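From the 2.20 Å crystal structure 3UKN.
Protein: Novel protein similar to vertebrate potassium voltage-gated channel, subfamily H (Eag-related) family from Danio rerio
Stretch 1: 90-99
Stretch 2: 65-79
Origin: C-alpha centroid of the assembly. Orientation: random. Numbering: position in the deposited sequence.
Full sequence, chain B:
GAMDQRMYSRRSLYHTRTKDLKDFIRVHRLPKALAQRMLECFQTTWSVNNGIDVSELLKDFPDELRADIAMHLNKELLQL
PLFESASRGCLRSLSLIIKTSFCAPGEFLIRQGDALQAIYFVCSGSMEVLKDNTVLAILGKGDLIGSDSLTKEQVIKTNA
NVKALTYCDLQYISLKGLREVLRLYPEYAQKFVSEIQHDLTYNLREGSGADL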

ATOM      1  N   CYS B  90      18.449   8.017 -12.341  1.00 35.90           N
ATOM      2  CA  CYS B  90      17.027   7.797 -12.611  1.00 27.66           C
ATOM      3  C   CYS B  90      16.732   6.312 -12.787  1.00 26.39           C
ATOM      4  O   CYS B  90      15.747   5.793 -12.270  1.00 28.66           O
ATOM      5  CB  CYS B  90      16.579   8.566 -13.856  1.00 35.32           C
ATOM      6  SG  CYS B  90      14.822   8.372 -14.235  1.00 32.31           S
ATOM      7  N   LEU B  91      17.591   5.608 -13.510  1.00 33.62           N
ATOM      8  CA  LEU B  91      17.368   4.181 -13.660  1.00 30.42           C
ATOM      9  C   LEU B  91      17.484   3.406 -12.327  1.00 28.60           C
ATOM     10  O   LEU B  91      16.697   2.491 -12.046  1.00 28.13           O
ATOM     11  CB  LEU B  91      18.272   3.614 -14.755  1.00 29.28           C
ATOM     12  CG  LEU B  91      17.735   4.122 -16.102  1.00 40.50           C
ATOM     13  CD1 LEU B  91      18.776   4.092 -17.207  1.00 27.97           C
ATOM     14  CD2 LEU B  91      16.467   3.360 -16.518  1.00 41.44           C
ATOM     15  N   ARG B  92      18.449   3.771 -11.498  1.00 28.09           N
ATOM     16  CA  ARG B  92      18.577   3.079 -10.215  1.00 39.44           C
ATOM     17  C   ARG B  92      17.309   3.197  -9.368  1.00 34.75           C
ATOM     18  O   ARG B  92      16.739   2.186  -8.964  1.00 42.55           O
ATOM     19  CB  ARG B  92      19.816   3.539  -9.453  1.00 38.48           C
ATOM     20  CG  ARG B  92      21.068   2.853  -9.969  1.00 53.14           C
ATOM     21  CD  ARG B  92      22.328   3.446  -9.391  1.00 59.61           C
ATOM     22  NE  ARG B  92      23.522   2.753  -9.859  1.00 57.78           N
ATOM     23  CZ  ARG B  92      24.759   3.141  -9.561  1.00 59.96           C
ATOM     24  NH1 ARG B  92      24.943   4.215  -8.803  1.00 59.76           N
ATOM     25  NH2 ARG B  92      25.810   2.463 -10.016  1.00 60.54           N
ATOM     26  N   SER B  93      16.875   4.428  -9.117  1.00 21.41           N
ATOM     27  CA  SER B  93      15.616   4.708  -8.414  1.00 21.62           C
ATOM     28  C   SER B  93      14.449   3.888  -8.962  1.00 24.48           C
ATOM     29  O   SER B  93      13.744   3.233  -8.215  1.00 30.77           O
ATOM     30  CB  SER B  93      15.279   6.197  -8.502  1.00 25.63           C
ATOM     31  OG  SER B  93      16.393   6.998  -8.132  1.00 43.52           O
ATOM     32  N   LEU B  94      14.257   3.917 -10.276  1.00 27.48           N
ATOM     33  CA  LEU B  94      13.186   3.149 -10.888  1.00 22.40           C
ATOM     34  C   LEU B  94      13.308   1.667 -10.612  1.00 20.21           C
ATOM     35  O   LEU B  94      12.313   0.971 -10.394  1.00 24.81           O
ATOM     36  CB  LEU B  94      13.143   3.378 -12.407  1.00 25.62           C
ATOM     37  CG  LEU B  94      12.598   4.728 -12.876  1.00 27.51           C
ATOM     38  CD1 LEU B  94      12.610   4.842 -14.414  1.00 22.82           C
ATOM     39  CD2 LEU B  94      11.193   4.921 -12.346  1.00 31.99           C
ATOM     40  N   SER B  95      14.523   1.163 -10.653  1.00 13.49           N
ATOM     41  CA  SER B  95      14.699  -0.280 -10.558  1.00 33.14           C
ATOM     42  C   SER B  95      14.352  -0.752  -9.161  1.00 27.92           C
ATOM     43  O   SER B  95      13.963  -1.904  -8.979  1.00 28.23           O
ATOM     44  CB  SER B  95      16.139  -0.705 -10.908  1.00 29.82           C
ATOM     45  OG  SER B  95      17.005  -0.366  -9.854  1.00 28.67           O
ATOM     46  N   LEU B  96      14.499   0.136  -8.181  1.00 28.39           N
ATOM     47  CA  LEU B  96      14.209  -0.220  -6.794  1.00 35.52           C
ATOM     48  C   LEU B  96      12.706  -0.246  -6.424  1.00 36.15           C
ATOM     49  O   LEU B  96      12.350  -0.734  -5.354  1.00 38.61           O
ATOM     50  CB  LEU B  96      14.988   0.689  -5.834  1.00 36.24           C
ATOM     51  CG  LEU B  96      16.516   0.604  -5.884  1.00 32.85           C
ATOM     52  CD1 LEU B  96      17.167   1.767  -5.138  1.00 23.04           C
ATOM     53  CD2 LEU B  96      17.008  -0.738  -5.355  1.00 35.87           C
ATOM     54  N   ILE B  97      11.838   0.277  -7.294  1.00 33.59           N
ATOM     55  CA  ILE B  97      10.392   0.291  -7.028  1.00 33.72           C
ATOM     56  C   ILE B  97       9.628  -0.618  -8.000  1.00 39.32           C
ATOM     57  O   ILE B  97       8.403  -0.574  -8.079  1.00 38.21           O
ATOM     58  CB  ILE B  97       9.759   1.737  -7.068  1.00 22.03           C
ATOM     59  CG1 ILE B  97       9.841   2.346  -8.483  1.00 24.28           C
ATOM     60  CG2 ILE B  97      10.381   2.658  -5.991  1.00 24.60           C
ATOM     61  CD1 ILE B  97       9.150   3.718  -8.639  1.00 17.29           C
ATOM     62  N   ILE B  98      10.358  -1.449  -8.733  1.00 31.85           N
ATOM     63  CA  ILE B  98       9.729  -2.372  -9.670  1.00 31.82           C
ATOM     64  C   ILE B  98       9.289  -3.644  -8.943  1.00 31.48           C
ATOM     65  O   ILE B  98      10.048  -4.209  -8.168  1.00 27.96           O
ATOM     66  CB  ILE B  98      10.695  -2.746 -10.844  1.00 30.44           C
ATOM     67  CG1 ILE B  98      10.954  -1.539 -11.742  1.00 24.84           C
ATOM     68  CG2 ILE B  98      10.145  -3.902 -11.659  1.00 29.27           C
ATOM     69  CD1 ILE B  98      11.882  -1.839 -12.867  1.00 29.56           C
ATOM     70  N   LYS B  99       8.069  -4.092  -9.205  1.00 26.76           N
ATOM     71  CA  LYS B  99       7.503  -5.268  -8.548  1.00 29.55           C
ATOM     72  C   LYS B  99       7.184  -6.306  -9.598  1.00 45.03           C
ATOM     73  O   LYS B  99       7.208  -6.014 -10.796  1.00 35.59           O
ATOM     74  CB  LYS B  99       6.182  -4.914  -7.858  1.00 33.06           C
ATOM     75  CG  LYS B  99       6.222  -3.669  -7.001  1.00 29.85           C
ATOM     76  CD  LYS B  99       6.645  -4.023  -5.600  1.00 27.80           C
ATOM     77  CE  LYS B  99       6.585  -2.802  -4.696  1.00 34.50           C
ATOM     78  NZ  LYS B  99       7.049  -3.166  -3.327  1.00 37.28           N
TER
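Stretch 2 (65-79) LRADIAMHLNKELLQ

Two helices that cross steeply can share only a short length of surface, and the contact can be enlarged by the chain that follows each helix. The packing of residues 65-79 on residues 90-99 illustrates the principle. Stretch 2 enters as a helix, 65-71, whose axis passes 9.4 Å from that of helix 90-96 at a crossing angle of 80°, so that the two run nearly perpendicular. Beyond the helix the chain becomes extended at Leu73, Asn74 and Lys75, then turns again through Glu76 and Leu77, bringing Leu78 back against stretch 1.

At the crossing Ala70 points its methyl group toward the partner helix. Its CA lies 5.6 Å from the CA of Arg92, and its CB rests 3.5 Å from Arg92 CG and 3.9 Å from Ser95 OG. That hydroxyl donates a hydrogen bond to the backbone, from Ser95 OG to Arg92 O at 2.7 Å, and so its hydrogen is already engaged where it meets Ala70. The extended Arg92 side chain runs across helix 65-71, its NH2 reaching 3.4 Å from Met71 CE.

Leu96 covers the most surface. Its CB points toward stretch 2, and its CD2 lies 3.7 Å from Ile69 CG2 and 4.2 Å from Leu73 CD1, so that one methyl touches both the helix and the segment leaving it. Its CD1 lies over one face of the Arg66 guanidinium, 3.6 Å from NH2. A face contact leaves the N-H groups free to bond in the plane, and Arg66 NH2 uses this freedom: it donates to a water at 2.6 Å from the water oxygen, which in turn donates to Ser93 O at 2.8 Å. This is a water bridge between stretches that make no direct hydrogen bond.

Leu78 and Ile98, next in area, build the part of the contact that lies beyond helix 65-71. Leu78 CD1 approaches Ser95 CB and Leu91 O, each at 3.7 Å, while its CD2 lies 4.0 Å from Leu94 CD1. Ile98, past the helical turns of stretch 1, sets its CD1 3.6 Å from Leu78 CG, 3.6 Å from Lys75 CB and 4.3 Å from Leu77 CD2. Lys75 thus contributes the aliphatic part of its side chain, while its NZ is hydrogen-bonded elsewhere in the structure. Altogether 753 Å² is buried, largely by apolar groups fitted together, with water supplying the polar link.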

ATOM      1  N   LEU B  65      23.632   2.315   0.104  1.00 39.94           N
ATOM      2  CA  LEU B  65      23.175   0.927   0.223  1.00 40.04           C
ATOM      3  C   LEU B  65      22.131   0.620  -0.862  1.00 33.83           C
ATOM      4  O   LEU B  65      22.080  -0.494  -1.415  1.00 37.06           O
ATOM      5  CB  LEU B  65      22.641   0.653   1.641  1.00 36.61           C
ATOM      6  CG  LEU B  65      21.794  -0.599   1.921  1.00 41.49           C
ATOM      7  CD1 LEU B  65      22.532  -1.903   1.628  1.00 36.70           C
ATOM      8  CD2 LEU B  65      21.280  -0.596   3.369  1.00 43.23           C
ATOM      9  N   ARG B  66      21.329   1.635  -1.174  1.00 30.17           N
ATOM     10  CA  ARG B  66      20.424   1.602  -2.317  1.00 36.00           C
ATOM     11  C   ARG B  66      21.156   1.495  -3.653  1.00 42.99           C
ATOM     12  O   ARG B  66      20.714   0.775  -4.553  1.00 48.49           O
ATOM     13  CB  ARG B  66      19.522   2.838  -2.323  1.00 31.59           C
ATOM     14  CG  ARG B  66      18.432   2.799  -1.260  1.00 30.06           C
ATOM     15  CD  ARG B  66      17.680   4.122  -1.151  1.00 37.57           C
ATOM     16  NE  ARG B  66      17.035   4.497  -2.399  1.00 39.18           N
ATOM     17  CZ  ARG B  66      15.794   4.168  -2.749  1.00 40.48           C
ATOM     18  NH1 ARG B  66      15.024   3.444  -1.938  1.00 29.60           N
ATOM     19  NH2 ARG B  66      15.317   4.577  -3.925  1.00 38.71           N
ATOM     20  N   ALA B  67      22.254   2.224  -3.813  1.00 51.68           N
ATOM     21  CA  ALA B  67      23.056   2.055  -5.019  1.00 46.42           C
ATOM     22  C   ALA B  67      23.565   0.614  -5.059  1.00 51.22           C
ATOM     23  O   ALA B  67      23.363  -0.101  -6.036  1.00 47.74           O
ATOM     24  CB  ALA B  67      24.215   3.039  -5.056  1.00 44.36           C
ATOM     25  N   ASP B  68      24.202   0.174  -3.983  1.00 36.67           N
ATOM     26  CA  ASP B  68      24.731  -1.179  -3.971  1.00 35.67           C
ATOM     27  C   ASP B  68      23.690  -2.253  -4.330  1.00 43.60           C
ATOM     28  O   ASP B  68      23.993  -3.193  -5.069  1.00 49.02           O
ATOM     29  CB  ASP B  68      25.456  -1.478  -2.654  1.00 48.44           C
ATOM     30  CG  ASP B  68      26.855  -0.867  -2.611  1.00 56.53           C
ATOM     31  OD1 ASP B  68      27.304  -0.328  -3.651  1.00 59.58           O
ATOM     32  OD2 ASP B  68      27.511  -0.940  -1.548  1.00 60.76           O
ATOM     33  N   ILE B  69      22.465  -2.118  -3.822  1.00 35.11           N
ATOM     34  CA  ILE B  69      21.395  -3.018  -4.248  1.00 27.04           C
ATOM     35  C   ILE B  69      21.080  -2.868  -5.748  1.00 30.82           C
ATOM     36  O   ILE B  69      20.981  -3.857  -6.484  1.00 29.80           O
ATOM     37  CB  ILE B  69      20.096  -2.772  -3.479  1.00 27.34           C
ATOM     38  CG1 ILE B  69      20.276  -3.114  -1.993  1.00 37.37           C
ATOM     39  CG2 ILE B  69      18.979  -3.588  -4.105  1.00 27.70           C
ATOM     40  CD1 ILE B  69      19.358  -2.336  -1.072  1.00 33.84           C
ATOM     41  N   ALA B  70      20.900  -1.634  -6.198  1.00 29.93           N
ATOM     42  CA  ALA B  70      20.527  -1.425  -7.599  1.00 36.52           C
ATOM     43  C   ALA B  70      21.490  -2.127  -8.586  1.00 39.29           C
ATOM     44  O   ALA B  70      21.039  -2.764  -9.544  1.00 41.51           O
ATOM     45  CB  ALA B  70      20.376   0.058  -7.917  1.00 29.35           C
ATOM     46  N   MET B  71      22.797  -2.047  -8.328  1.00 46.68           N
ATOM     47  CA  MET B  71      23.798  -2.702  -9.178  1.00 53.49           C
ATOM     48  C   MET B  71      23.518  -4.189  -9.447  1.00 59.18           C
ATOM     49  O   MET B  71      23.916  -4.717 -10.488  1.00 61.46           O
ATOM     50  CB  MET B  71      25.206  -2.550  -8.591  1.00 54.54           C
ATOM     51  CG  MET B  71      25.917  -1.226  -8.877  1.00 52.65           C
ATOM     52  SD  MET B  71      27.367  -1.055  -7.812  1.00 90.27           S
ATOM     53  CE  MET B  71      27.465   0.729  -7.595  1.00 53.62           C
ATOM     54  N   HIS B  72      22.850  -4.867  -8.516  1.00 37.13           N
ATOM     55  CA  HIS B  72      22.552  -6.290  -8.692  1.00 38.97           C
ATOM     56  C   HIS B  72      21.234  -6.555  -9.430  1.00 51.22           C
ATOM     57  O   HIS B  72      20.841  -7.714  -9.624  1.00 64.51           O
ATOM     58  CB  HIS B  72      22.536  -7.014  -7.344  1.00 44.11           C
ATOM     59  CG  HIS B  72      23.882  -7.159  -6.722  1.00 52.39           C
ATOM     60  ND1 HIS B  72      24.433  -6.195  -5.892  1.00 51.87           N
ATOM     61  CD2 HIS B  72      24.808  -8.146  -6.802  1.00 56.21           C
ATOM     62  CE1 HIS B  72      25.626  -6.584  -5.498  1.00 55.49           C
ATOM     63  NE2 HIS B  72      25.879  -7.772  -6.032  1.00 59.72           N
ATOM     64  N   LEU B  73      20.540  -5.494  -9.826  1.00 41.67           N
ATOM     65  CA  LEU B  73      19.273  -5.680 -10.527  1.00 48.56           C
ATOM     66  C   LEU B  73      19.453  -5.386 -11.999  1.00 51.88           C
ATOM     67  O   LEU B  73      20.120  -4.412 -12.366  1.00 56.64           O
ATOM     68  CB  LEU B  73      18.162  -4.792  -9.944  1.00 35.70           C
ATOM     69  CG  LEU B  73      17.903  -4.893  -8.433  1.00 38.85           C
ATOM     70  CD1 LEU B  73      16.723  -4.004  -7.971  1.00 30.79           C
ATOM     71  CD2 LEU B  73      17.677  -6.327  -8.030  1.00 41.61           C
ATOM     72  N   ASN B  74      18.873  -6.240 -12.837  1.00 46.49           N
ATOM     73  CA  ASN B  74      18.765  -5.966 -14.273  1.00 40.62           C
ATOM     74  C   ASN B  74      17.312  -6.198 -14.724  1.00 43.06           C
ATOM     75  O   ASN B  74      16.997  -7.195 -15.376  1.00 56.71           O
ATOM     76  CB  ASN B  74      19.744  -6.837 -15.073  1.00 40.77           C
ATOM     77  N   LYS B  75      16.428  -5.280 -14.340  1.00 37.00           N
ATOM     78  CA  LYS B  75      15.000  -5.441 -14.579  1.00 37.89           C
ATOM     79  C   LYS B  75      14.613  -5.316 -16.058  1.00 36.53           C
ATOM     80  O   LYS B  75      14.831  -4.275 -16.678  1.00 27.74           O
ATOM     81  CB  LYS B  75      14.220  -4.425 -13.737  1.00 37.03           C
ATOM     82  CG  LYS B  75      14.267  -4.708 -12.220  1.00 35.25           C
ATOM     83  CD  LYS B  75      13.563  -6.011 -11.879  1.00 38.38           C
ATOM     84  CE  LYS B  75      14.101  -6.613 -10.589  1.00 52.87           C
ATOM     85  NZ  LYS B  75      13.352  -7.840 -10.203  1.00 52.75           N
ATOM     86  N   GLU B  76      14.011  -6.376 -16.599  1.00 38.28           N
ATOM     87  CA  GLU B  76      13.610  -6.429 -18.002  1.00 44.35           C
ATOM     88  C   GLU B  76      12.783  -5.214 -18.425  1.00 40.60           C
ATOM     89  O   GLU B  76      12.975  -4.671 -19.515  1.00 33.22           O
ATOM     90  CB  GLU B  76      12.838  -7.714 -18.303  1.00 52.00           C
ATOM     91  CG  GLU B  76      13.686  -8.981 -18.293  1.00 66.46           C
ATOM     92  CD  GLU B  76      13.910  -9.557 -16.894  1.00 80.53           C
ATOM     93  OE1 GLU B  76      13.675  -8.844 -15.891  1.00 68.76           O
ATOM     94  OE2 GLU B  76      14.326 -10.737 -16.803  1.00 95.66           O
ATOM     95  N   LEU B  77      11.876  -4.783 -17.556  1.00 40.85           N
ATOM     96  CA  LEU B  77      11.067  -3.615 -17.842  1.00 41.90           C
ATOM     97  C   LEU B  77      11.965  -2.468 -18.280  1.00 33.75           C
ATOM     98  O   LEU B  77      11.739  -1.871 -19.324  1.00 39.00           O
ATOM     99  CB  LEU B  77      10.214  -3.228 -16.628  1.00 44.20           C
ATOM    100  CG  LEU B  77       9.137  -2.144 -16.756  1.00 39.91           C
ATOM    101  CD1 LEU B  77       7.926  -2.464 -15.878  1.00 42.92           C
ATOM    102  CD2 LEU B  77       9.714  -0.797 -16.371  1.00 35.68           C
ATOM    103  N   LEU B  78      13.008  -2.191 -17.511  1.00 35.44           N
ATOM    104  CA  LEU B  78      13.843  -1.025 -17.758  1.00 35.29           C
ATOM    105  C   LEU B  78      14.800  -1.188 -18.929  1.00 40.26           C
ATOM    106  O   LEU B  78      15.583  -0.283 -19.207  1.00 36.14           O
ATOM    107  CB  LEU B  78      14.663  -0.669 -16.514  1.00 38.88           C
ATOM    108  CG  LEU B  78      13.878  -0.115 -15.335  1.00 37.00           C
ATOM    109  CD1 LEU B  78      14.831   0.194 -14.197  1.00 37.21           C
ATOM    110  CD2 LEU B  78      13.060   1.112 -15.764  1.00 22.45           C
ATOM    111  N   GLN B  79      14.772  -2.335 -19.598  1.00 36.09           N
ATOM    112  CA  GLN B  79      15.638  -2.500 -20.765  1.00 43.13           C
ATOM    113  C   GLN B  79      15.049  -1.857 -22.019  1.00 35.98           C
ATOM    114  O   GLN B  79      15.747  -1.690 -23.010  1.00 37.65           O
ATOM    115  CB  GLN B  79      15.976  -3.973 -21.001  1.00 49.66           C
ATOM    116  CG  GLN B  79      16.904  -4.547 -19.943  1.00 49.19           C
ATOM    117  CD  GLN B  79      16.842  -6.056 -19.873  1.00 66.26           C
ATOM    118  OE1 GLN B  79      16.601  -6.729 -20.877  1.00 70.99           O
ATOM    119  NE2 GLN B  79      17.049  -6.599 -18.679  1.00 74.41           N
TER
HETATM  120  O   HOH W   1      13.289   4.051  -5.544  1.00 36.30           O